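Local coordinates for protein probable amino acid aminotransferase (Mycobacterium tuberculosis, PDB 6Q1R) that belongs to the class IV aminotransferases, the fold-type IV group of pyridoxal-5'-phosphate proteins, and binds pyridoxal-5'-phosphate, at residues B[179-184]-B[210-215]; B[189-194]-B[251-256]. All blocks are in the same frame, centred on the assembly; numbering follows the deposited sequence.

Contact 1: B[179-184]-B[210-215]; sequences DGYVLE and PWYPIL. With PLP (pyridoxal-5'-phosphate), chain H.
Leu183 and Glu184 pack on Ile214, the last residue of an inverse gamma turn centred on Pro213, where two loops meet beside pyridoxal-5'-phosphate in this class IV aminotransferase. With both loops lacking regular structure, side chains carry most of the contact, and they do so unevenly. Its tight end is built on Ile214. Turning CG1 to lie between the backbone N and the carbonyl carbon (chi1 61°) leaves the CG2 branch beside the backbone N, where it meets Leu183 CB at 3.8 Å and Glu184 CG at 3.7 Å. Leu183 reaches the turn itself, its CD2 lying 4.1 Å from Pro213 CG. The other end is looser: Tyr181 is partly exposed, although Tyr212 is buried, and Tyr212 OH stands 4.2 Å above one face of the Tyr181 ring, displaced toward its rim. Arg240 makes a cation-pi contact with that same ring. Back at the tight end Glu184, extended beyond CG, runs antiparallel alongside the Ile214 side chain and brings its carboxylate near the pyridine nitrogen, consistent with the glutamate found there in fold-type IV relatives. Glu184 OE1 accepts a weak hydrogen bond from Leu215 N, and the same oxygen lies 3.4 Å from N1 of pyridoxal-5'-phosphate.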
loop_
_atom_site.group_PDB
_atom_site.type_symbol
_atom_site.label_atom_id
_atom_site.label_comp_id
_atom_site.label_asym_id
_atom_site.label_seq_id
_atom_site.Cartn_x
_atom_site.Cartn_y
_atom_site.Cartn_z
ATOM N N ASP B 179 -9.635 -20.066 1.199
ATOM C CA ASP B 179 -10.135 -21.385 0.829
ATOM C C ASP B 179 -9.023 -22.416 0.668
ATOM O O ASP B 179 -9.318 -23.581 0.385
ATOM C CB ASP B 179 -10.963 -21.299 -0.459
ATOM C CG ASP B 179 -10.417 -20.281 -1.444
ATOM O OD1 ASP B 179 -9.953 -19.207 -1.008
ATOM O OD2 ASP B 179 -10.458 -20.553 -2.661
ATOM N N GLY B 180 -7.767 -22.023 0.844
ATOM C CA GLY B 180 -6.665 -22.961 0.885
ATOM C C GLY B 180 -5.880 -23.163 -0.394
ATOM O O GLY B 180 -5.220 -24.198 -0.527
ATOM N N TYR B 181 -5.931 -22.224 -1.334
ATOM C CA TYR B 181 -5.182 -22.338 -2.577
ATOM C C TYR B 181 -3.947 -21.441 -2.544
ATOM O O TYR B 181 -4.003 -20.306 -2.059
ATOM C CB TYR B 181 -6.067 -21.997 -3.776
ATOM C CG TYR B 181 -7.160 -23.021 -3.998
ATOM C CD1 TYR B 181 -6.857 -24.313 -4.416
ATOM C CD2 TYR B 181 -8.494 -22.694 -3.797
ATOM C CE1 TYR B 181 -7.856 -25.251 -4.614
ATOM C CE2 TYR B 181 -9.497 -23.624 -3.998
ATOM C CZ TYR B 181 -9.173 -24.898 -4.407
ATOM O OH TYR B 181 -10.172 -25.822 -4.605
ATOM N N VAL B 182 -2.837 -21.955 -3.075
ATOM C CA VAL B 182 -1.580 -21.212 -3.097
ATOM C C VAL B 182 -1.708 -19.989 -3.993
ATOM O O VAL B 182 -2.180 -20.080 -5.134
ATOM C CB VAL B 182 -0.432 -22.118 -3.561
ATOM C CG1 VAL B 182 0.866 -21.322 -3.667
ATOM C CG2 VAL B 182 -0.285 -23.300 -2.619
ATOM N N LEU B 183 -1.256 -18.834 -3.488
ATOM C CA LEU B 183 -1.372 -17.583 -4.220
ATOM C C LEU B 183 -0.008 -17.196 -4.761
ATOM O O LEU B 183 0.319 -17.533 -5.916
ATOM C CB LEU B 183 -1.985 -16.512 -3.306
ATOM C CG LEU B 183 -3.446 -16.721 -2.912
ATOM C CD1 LEU B 183 -3.855 -15.733 -1.837
ATOM C CD2 LEU B 183 -4.336 -16.579 -4.131
ATOM N N GLU B 184 0.828 -16.504 -3.997
ATOM C CA GLU B 184 2.123 -16.044 -4.479
ATOM C C GLU B 184 2.957 -15.659 -3.267
ATOM O O GLU B 184 2.496 -15.731 -2.126
ATOM C CB GLU B 184 1.990 -14.863 -5.443
ATOM C CG GLU B 184 1.417 -13.610 -4.800
ATOM C CD GLU B 184 1.407 -12.422 -5.742
ATOM O OE1 GLU B 184 1.981 -12.533 -6.846
ATOM O OE2 GLU B 184 0.817 -11.381 -5.380
ATOM N N PRO B 210 -3.219 -17.025 -13.238
ATOM C CA PRO B 210 -3.077 -15.575 -13.055
ATOM C C PRO B 210 -4.378 -14.851 -12.761
ATOM O O PRO B 210 -4.329 -13.681 -12.350
ATOM C CB PRO B 210 -2.498 -15.120 -14.399
ATOM C CG PRO B 210 -3.105 -16.074 -15.378
ATOM C CD PRO B 210 -3.222 -17.403 -14.663
ATOM N N TRP B 211 -5.533 -15.495 -12.937
ATOM C CA TRP B 211 -6.786 -14.829 -12.610
ATOM C C TRP B 211 -7.066 -14.811 -11.111
ATOM O O TRP B 211 -8.018 -14.149 -10.682
ATOM C CB TRP B 211 -7.952 -15.473 -13.368
ATOM C CG TRP B 211 -8.147 -16.952 -13.196
ATOM C CD1 TRP B 211 -8.793 -17.573 -12.167
ATOM C CD2 TRP B 211 -7.716 -17.992 -14.084
ATOM N NE1 TRP B 211 -8.794 -18.934 -12.358
ATOM C CE2 TRP B 211 -8.134 -19.219 -13.525
ATOM C CE3 TRP B 211 -7.012 -18.008 -15.293
ATOM C CZ2 TRP B 211 -7.872 -20.450 -14.132
ATOM C CZ3 TRP B 211 -6.753 -19.233 -15.897
ATOM C CH2 TRP B 211 -7.182 -20.435 -15.314
ATOM N N TYR B 212 -6.260 -15.520 -10.312
ATOM C CA TYR B 212 -6.274 -15.351 -8.868
ATOM C C TYR B 212 -5.816 -13.940 -8.501
ATOM O O TYR B 212 -5.184 -13.253 -9.308
ATOM C CB TYR B 212 -5.358 -16.385 -8.199
ATOM C CG TYR B 212 -5.911 -17.794 -8.130
ATOM C CD1 TYR B 212 -7.194 -18.083 -8.579
ATOM C CD2 TYR B 212 -5.154 -18.833 -7.588
ATOM C CE1 TYR B 212 -7.703 -19.364 -8.511
ATOM C CE2 TYR B 212 -5.659 -20.120 -7.513
ATOM C CZ TYR B 212 -6.935 -20.376 -7.978
ATOM O OH TYR B 212 -7.453 -21.646 -7.911
ATOM N N PRO B 213 -6.111 -13.485 -7.275
ATOM C CA PRO B 213 -5.637 -12.158 -6.857
ATOM C C PRO B 213 -4.123 -12.085 -6.700
ATOM O O PRO B 213 -3.613 -11.846 -5.600
ATOM C CB PRO B 213 -6.351 -11.940 -5.516
ATOM C CG PRO B 213 -6.643 -13.317 -5.015
ATOM C CD PRO B 213 -6.963 -14.112 -6.248
ATOM N N ILE B 214 -3.397 -12.288 -7.805
ATOM C CA ILE B 214 -1.938 -12.291 -7.824
ATOM C C ILE B 214 -1.457 -11.580 -9.086
ATOM O O ILE B 214 -2.205 -11.404 -10.052
ATOM C CB ILE B 214 -1.352 -13.723 -7.765
ATOM C CG1 ILE B 214 -1.804 -14.526 -8.988
ATOM C CG2 ILE B 214 -1.735 -14.433 -6.471
ATOM C CD1 ILE B 214 -1.126 -15.858 -9.137
ATOM N N LEU B 215 -0.186 -11.179 -9.070
ATOM C CA LEU B 215 0.449 -10.602 -10.245
ATOM C C LEU B 215 0.866 -11.688 -11.233
ATOM O O LEU B 215 1.084 -12.846 -10.867
ATOM C CB LEU B 215 1.692 -9.796 -9.867
ATOM C CG LEU B 215 1.607 -8.295 -9.588
ATOM C CD1 LEU B 215 0.842 -7.984 -8.297
ATOM C CD2 LEU B 215 3.008 -7.681 -9.593
HETATM N N1 PLP H . 5.024 -11.067 -6.769
HETATM C C2 PLP H . 4.932 -9.813 -6.267
HETATM C C2A PLP H . 3.982 -9.506 -5.138
HETATM C C3 PLP H . 5.777 -8.735 -6.837
HETATM O O3 PLP H . 5.717 -7.456 -6.365
HETATM C C4 PLP H . 6.702 -9.083 -7.938
HETATM C C4A PLP H . 7.515 -7.985 -8.509
HETATM C C5 PLP H . 6.701 -10.495 -8.409
HETATM C C6 PLP H . 5.851 -11.400 -7.775
HETATM C C5A PLP H . 7.592 -11.001 -9.525
HETATM O O4P PLP H . 7.507 -10.234 -10.725
HETATM P P PLP H . 8.648 -10.412 -11.850
HETATM O O1P PLP H . 9.932 -9.876 -11.262
HETATM O O2P PLP H . 8.266 -9.633 -13.084
HETATM O O3P PLP H . 8.772 -11.874 -12.212
#

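Contact 2: B[189-194]-B[251-256]; sequences TVVIAT and WLVSSM. With PLP (pyridoxal-5'-phosphate), chain H.
Thr189 and Val191 pair with Val253 and Trp251 as the hydrogen-bonded couples of a twisted antiparallel register, the short strand segments running 137° apart in direction. Four backbone bonds join them; the two between Thr189 and Val253 are nearly straight, Thr189 N to Val253 O measuring 3.0 Å. Val190 and Leu252 form the non-hydrogen-bonded pair between. Their side chains lie side by side on one face, with Val190 CG2 3.8 Å from Leu252 CD2. On the other face Val191 CG2 meets Val253 CG2 at 3.6 Å, each methyl set anti to its own carbonyl carbon. Farther along, Trp251 presents the edge of its indole to Ala193, whose CB lies in the ring plane 3.6 Å from CZ3. Beyond the strand the chain turns into the pyridoxal-5'-phosphate site, where Ser255 N donates to the phosphate oxygen O1P; Ser255 OG lies close to the same oxygen, though so short an approach is doubtful at this resolution. His49 is a further partner of that hydroxyl. Helix 218-229 packs on the face bearing Thr189, Val191 and Val253, while the Trp251 ring stacks with Phe279 of helix 275-286. Strand 204-207 flanks 189-194 within the sheet, and strand 259-265 flanks 249-253.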
loop_
_atom_site.group_PDB
_atom_site.type_symbol
_atom_site.label_atom_id
_atom_site.label_comp_id
_atom_site.label_asym_id
_atom_site.label_seq_id
_atom_site.Cartn_x
_atom_site.Cartn_y
_atom_site.Cartn_z
ATOM N N THR B 189 6.786 -15.063 -7.499
ATOM C CA THR B 189 5.747 -15.952 -7.997
ATOM C C THR B 189 6.187 -17.400 -7.811
ATOM O O THR B 189 7.356 -17.738 -8.034
ATOM C CB THR B 189 5.424 -15.670 -9.467
ATOM O OG1 THR B 189 5.022 -16.882 -10.114
ATOM C CG2 THR B 189 6.627 -15.085 -10.184
ATOM N N VAL B 190 5.249 -18.250 -7.394
ATOM C CA VAL B 190 5.532 -19.641 -7.048
ATOM C C VAL B 190 5.475 -20.512 -8.300
ATOM O O VAL B 190 4.519 -20.436 -9.080
ATOM C CB VAL B 190 4.546 -20.154 -5.986
ATOM C CG1 VAL B 190 4.758 -21.639 -5.744
ATOM C CG2 VAL B 190 4.700 -19.373 -4.692
ATOM N N VAL B 191 6.498 -21.352 -8.479
ATOM C CA VAL B 191 6.573 -22.308 -9.579
ATOM C C VAL B 191 6.870 -23.686 -9.003
ATOM O O VAL B 191 7.698 -23.824 -8.097
ATOM C CB VAL B 191 7.649 -21.906 -10.611
ATOM C CG1 VAL B 191 7.690 -22.902 -11.755
ATOM C CG2 VAL B 191 7.381 -20.509 -11.137
ATOM N N ILE B 192 6.203 -24.710 -9.539
ATOM C CA ILE B 192 6.282 -26.068 -9.015
ATOM C C ILE B 192 6.763 -27.005 -10.114
ATOM O O ILE B 192 6.569 -26.753 -11.307
ATOM C CB ILE B 192 4.923 -26.535 -8.438
ATOM C CG1 ILE B 192 5.101 -27.020 -7.005
ATOM C CG2 ILE B 192 4.301 -27.643 -9.275
ATOM C CD1 ILE B 192 5.645 -25.962 -6.096
ATOM N N ALA B 193 7.424 -28.085 -9.698
ATOM C CA ALA B 193 7.871 -29.142 -10.594
ATOM C C ALA B 193 7.201 -30.455 -10.215
ATOM O O ALA B 193 7.066 -30.772 -9.029
ATOM C CB ALA B 193 9.392 -29.296 -10.548
ATOM N N THR B 194 6.764 -31.209 -11.222
ATOM C CA THR B 194 6.137 -32.500 -10.980
ATOM C C THR B 194 6.486 -33.439 -12.132
ATOM O O THR B 194 7.362 -33.147 -12.952
ATOM C CB THR B 194 4.622 -32.351 -10.801
ATOM O OG1 THR B 194 4.038 -33.645 -10.609
ATOM C CG2 THR B 194 3.994 -31.692 -12.023
ATOM N N TRP B 251 10.103 -23.096 -6.191
ATOM C CA TRP B 251 10.958 -21.949 -6.444
ATOM C C TRP B 251 10.162 -20.669 -6.273
ATOM O O TRP B 251 8.953 -20.630 -6.521
ATOM C CB TRP B 251 11.564 -21.991 -7.847
ATOM C CG TRP B 251 12.543 -23.097 -8.031
ATOM C CD1 TRP B 251 13.889 -23.045 -7.819
ATOM C CD2 TRP B 251 12.251 -24.435 -8.442
ATOM N NE1 TRP B 251 14.457 -24.265 -8.090
ATOM C CE2 TRP B 251 13.471 -25.137 -8.474
ATOM C CE3 TRP B 251 11.077 -25.106 -8.793
ATOM C CZ2 TRP B 251 13.552 -26.476 -8.843
ATOM C CZ3 TRP B 251 11.158 -26.435 -9.160
ATOM C CH2 TRP B 251 12.385 -27.107 -9.181
ATOM N N LEU B 252 10.852 -19.628 -5.827
ATOM C CA LEU B 252 10.318 -18.274 -5.813
ATOM C C LEU B 252 11.018 -17.502 -6.923
ATOM O O LEU B 252 12.215 -17.206 -6.828
ATOM C CB LEU B 252 10.513 -17.623 -4.447
ATOM C CG LEU B 252 9.725 -18.319 -3.339
ATOM C CD1 LEU B 252 9.940 -17.622 -2.010
ATOM C CD2 LEU B 252 8.245 -18.376 -3.695
ATOM N N VAL B 253 10.276 -17.189 -7.972
ATOM C CA VAL B 253 10.825 -16.604 -9.188
ATOM C C VAL B 253 10.509 -15.116 -9.208
ATOM O O VAL B 253 9.405 -14.699 -8.838
ATOM C CB VAL B 253 10.262 -17.321 -10.430
ATOM C CG1 VAL B 253 10.927 -16.815 -11.694
ATOM C CG2 VAL B 253 10.460 -18.816 -10.286
ATOM N N SER B 254 11.494 -14.310 -9.596
ATOM C CA SER B 254 11.331 -12.864 -9.667
ATOM C C SER B 254 12.422 -12.297 -10.564
ATOM O O SER B 254 13.386 -12.984 -10.910
ATOM C CB SER B 254 11.375 -12.231 -8.272
ATOM O OG SER B 254 12.623 -12.469 -7.637
ATOM N N SER B 255 12.253 -11.030 -10.944
ATOM C CA SER B 255 13.202 -10.411 -11.862
ATOM C C SER B 255 14.565 -10.220 -11.216
ATOM O O SER B 255 15.593 -10.310 -11.897
ATOM C CB SER B 255 12.667 -9.068 -12.354
ATOM O OG SER B 255 11.477 -9.248 -13.098
ATOM N N MET B 256 14.591 -9.943 -9.913
ATOM C CA MET B 256 15.832 -9.708 -9.187
ATOM C C MET B 256 16.432 -11.023 -8.694
ATOM O O MET B 256 17.552 -11.387 -9.070
ATOM C CB MET B 256 15.560 -8.739 -8.030
ATOM C CG MET B 256 16.797 -8.107 -7.425
ATOM S SD MET B 256 17.899 -7.469 -8.701
ATOM C CE MET B 256 16.822 -6.317 -9.556
HETATM N N1 PLP H . 5.024 -11.067 -6.769
HETATM C C2 PLP H . 4.932 -9.813 -6.267
HETATM C C2A PLP H . 3.982 -9.506 -5.138
HETATM C C3 PLP H . 5.777 -8.735 -6.837
HETATM O O3 PLP H . 5.717 -7.456 -6.365
HETATM C C4 PLP H . 6.702 -9.083 -7.938
HETATM C C4A PLP H . 7.515 -7.985 -8.509
HETATM C C5 PLP H . 6.701 -10.495 -8.409
HETATM C C6 PLP H . 5.851 -11.400 -7.775
HETATM C C5A PLP H . 7.592 -11.001 -9.525
HETATM O O4P PLP H . 7.507 -10.234 -10.725
HETATM P P PLP H . 8.648 -10.412 -11.850
HETATM O O1P PLP H . 9.932 -9.876 -11.262
HETATM O O2P PLP H . 8.266 -9.633 -13.084
HETATM O O3P PLP H . 8.772 -11.874 -12.212
#

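In the fold
Followed from the N terminus, the chain leaves strand 172-176, passes through 179-184 and enters strand 189-194, so the first halves of both contacts come in quick succession. Contact 1 then closes a loop of 25 residues that includes strands 189-194 and 204-207. Contact 2 closes a longer one of 56, running through 210-215, helix 218-229 and strand 233-236 before 251-253 pairs with 189-194. The segments therefore alternate, and the two closures cross. Their centres lie 14 Å apart, yet they meet where Glu184 CA packs 4.2 Å from Val190 CG2. Together they join loops and mixed sheet beside pyridoxal-5'-phosphate, contact 1 near its ring N1 and contact 2 near its phosphate.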